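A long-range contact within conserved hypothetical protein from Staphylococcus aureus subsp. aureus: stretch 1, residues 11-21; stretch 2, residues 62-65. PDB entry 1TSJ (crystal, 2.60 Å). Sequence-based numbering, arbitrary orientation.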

# COMPACT_ATOMS: atom_id res chain seq x y z
N MSE A 11 2.99 -7.27 0.86
CA MSE A 11 4.00 -7.14 1.90
C MSE A 11 4.68 -8.43 2.01
O MSE A 11 3.99 -9.40 2.12
CB MSE A 11 3.34 -6.88 3.23
CG MSE A 11 3.01 -5.38 3.38
SE MSE A 11 2.44 -4.88 5.34
CE MSE A 11 4.25 -5.69 6.31
N PHE A 12 6.00 -8.44 1.90
CA PHE A 12 6.82 -9.69 2.01
C PHE A 12 7.79 -9.69 3.20
O PHE A 12 7.91 -8.66 3.97
CB PHE A 12 7.59 -9.98 0.74
CG PHE A 12 6.79 -9.86 -0.44
CD1 PHE A 12 6.52 -8.66 -0.95
CD2 PHE A 12 6.31 -10.96 -1.06
CE1 PHE A 12 5.78 -8.53 -2.08
CE2 PHE A 12 5.50 -10.87 -2.21
CZ PHE A 12 5.24 -9.61 -2.71
N ASN A 13 8.45 -10.83 3.39
CA ASN A 13 9.34 -10.96 4.52
C ASN A 13 10.57 -10.14 4.33
O ASN A 13 10.74 -9.03 4.97
CB ASN A 13 9.69 -12.38 4.79
CG ASN A 13 8.74 -12.99 5.86
OD1 ASN A 13 7.49 -13.30 5.58
ND2 ASN A 13 9.32 -13.18 7.12
N ASN A 14 11.45 -10.64 3.49
CA ASN A 14 12.43 -9.74 2.92
C ASN A 14 12.61 -10.30 1.58
O ASN A 14 13.64 -10.80 1.26
CB ASN A 14 13.64 -9.78 3.75
CG ASN A 14 13.37 -9.26 5.13
OD1 ASN A 14 13.16 -8.04 5.36
ND2 ASN A 14 13.31 -10.18 6.06
N GLN A 15 11.51 -10.29 0.85
CA GLN A 15 11.46 -10.98 -0.38
C GLN A 15 10.81 -10.17 -1.49
O GLN A 15 10.39 -10.68 -2.54
CB GLN A 15 10.76 -12.33 -0.18
CG GLN A 15 11.36 -13.27 0.86
CD GLN A 15 10.71 -14.65 0.71
OE1 GLN A 15 11.24 -15.53 -0.01
NE2 GLN A 15 9.54 -14.83 1.34
N ALA A 16 10.75 -8.88 -1.28
CA ALA A 16 9.98 -8.07 -2.19
C ALA A 16 10.71 -7.92 -3.52
O ALA A 16 10.11 -8.04 -4.53
CB ALA A 16 9.67 -6.69 -1.57
N GLU A 17 11.99 -7.63 -3.50
CA GLU A 17 12.73 -7.47 -4.76
C GLU A 17 12.67 -8.71 -5.67
O GLU A 17 12.40 -8.61 -6.85
CB GLU A 17 14.12 -7.01 -4.45
CG GLU A 17 14.91 -6.71 -5.65
CD GLU A 17 16.23 -5.96 -5.35
OE1 GLU A 17 17.07 -6.32 -4.47
OE2 GLU A 17 16.49 -4.99 -6.08
N GLU A 18 12.81 -9.87 -5.09
CA GLU A 18 12.54 -11.11 -5.79
C GLU A 18 11.08 -11.32 -6.28
O GLU A 18 10.91 -11.80 -7.42
CB GLU A 18 12.90 -12.36 -4.88
CG GLU A 18 13.80 -12.09 -3.62
CD GLU A 18 13.85 -13.27 -2.54
OE1 GLU A 18 14.38 -13.01 -1.30
OE2 GLU A 18 13.33 -14.44 -2.94
N ALA A 19 10.06 -11.14 -5.39
CA ALA A 19 8.66 -11.27 -5.73
C ALA A 19 8.37 -10.36 -6.89
O ALA A 19 7.95 -10.82 -7.96
CB ALA A 19 7.82 -10.83 -4.65
N VAL A 20 8.63 -9.07 -6.72
CA VAL A 20 8.50 -8.12 -7.85
C VAL A 20 9.15 -8.59 -9.13
O VAL A 20 8.55 -8.51 -10.18
CB VAL A 20 9.09 -6.80 -7.46
CG1 VAL A 20 9.19 -5.90 -8.57
CG2 VAL A 20 8.20 -6.20 -6.49
N LYS A 21 10.41 -9.04 -9.02
CA LYS A 21 11.26 -9.48 -10.18
C LYS A 21 10.62 -10.61 -10.90
O LYS A 21 10.58 -10.65 -12.15
CB LYS A 21 12.67 -9.86 -9.77
CG LYS A 21 13.68 -10.01 -11.01
CD LYS A 21 14.59 -11.31 -10.89
CE LYS A 21 13.55 -12.56 -11.13
NZ LYS A 21 13.93 -13.98 -11.09
N MSE A 62 1.85 -2.36 -5.58
CA MSE A 62 2.90 -1.93 -4.73
C MSE A 62 3.35 -3.10 -3.91
O MSE A 62 2.58 -3.98 -3.59
CB MSE A 62 2.39 -0.92 -3.74
CG MSE A 62 1.99 0.36 -4.35
SE MSE A 62 1.17 1.54 -2.91
CE MSE A 62 0.46 3.16 -4.17
N ALA A 63 4.63 -3.11 -3.55
CA ALA A 63 5.12 -4.14 -2.64
C ALA A 63 6.12 -3.47 -1.64
O ALA A 63 6.71 -2.44 -1.98
CB ALA A 63 5.74 -5.26 -3.42
N ILE A 64 6.20 -3.98 -0.41
CA ILE A 64 7.29 -3.65 0.43
C ILE A 64 7.89 -4.82 1.23
O ILE A 64 7.36 -5.88 1.27
CB ILE A 64 6.86 -2.59 1.41
CG1 ILE A 64 5.88 -3.24 2.36
CG2 ILE A 64 6.18 -1.39 0.73
CD1 ILE A 64 5.35 -2.33 3.45
N ASP A 65 9.03 -4.54 1.85
CA ASP A 65 9.82 -5.49 2.66
C ASP A 65 10.77 -6.47 1.78
O ASP A 65 10.33 -7.56 1.29
CB ASP A 65 8.89 -6.12 3.75

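Residues no nearer than 43 apart in sequence touch where a strand that includes residues 62-64 runs parallel to the chain at Met-11 and Asp-65 faces the start of a helix, residues 16-21; together the two stretches bury 374 Å², and Asp-65, Ile-64 and Ala-63 contribute most of the second stretch's share. Asp-65 is the most covered, and it works through its backbone. Its carbonyl O lies by the first turn of the helix and accepts two weak hydrogen bonds, from Gln-15 N at 3.0 Å and from Ala-16 N at 2.9 Å, with N-H...O angles of 130° and 128°. A CA-H...O contact from Asn-14 CA to Asp-65 O, at 3.4 Å, adds a third approach to the same oxygen. Gln-15 is the N-cap residue, and amides at the start of a helix have no partner in a preceding turn, so an outside carbonyl suits them; the helix's own bonding begins with Ala-19 N to Gln-15 O at 2.9 Å. The Asp-65 carboxylate is not modelled, and the 2.7 Å between its CB and Phe-12 O is too short to be read as an attraction.

Ile-64 supplies the best hydrogen bond: its O accepts from Phe-12 N at 3.0 Å and is almost in line, at 175°. This bond accompanies the parallel bridge between Met-11 and Ile-64, whose CA atoms are 5.0 Å apart. Their side chains share a face of the sheet, and Met-11 CG packs on Ile-64 CG1 at 3.7 Å. The selenomethionine's unbranched chain and the isoleucine's branched one are both apolar here, so neighbours in register can cover each other without leaving a polar group unpaired.

Ala-63 points its CB toward the first stretch, where the buried methyl meets two apolar side chains. Phe-12 CE1 comes to 3.5 Å from Ala-63 CB, which sits at the edge of the aromatic ring, near its plane; the m rotamer of Phe-12 (chi1 -48°) accompanies this placement, although its CA-to-CB bond points sideways. From the helix, Val-20 CG2 reaches Ala-63 CB at 4.0 Å, with the valine in the t rotamer. Ala-63 has only a methyl here, and ring and valine both come close to it. Ala-16, also buried and directed toward the strand, places its CB 3.1 Å from Asp-65 O and 3.7 Å from Ile-64 O, while its amide donates weakly to Asp-65 O. Glu-17, Glu-18 and Lys-21 take no part and remain exposed, as befits charged residues on the helix.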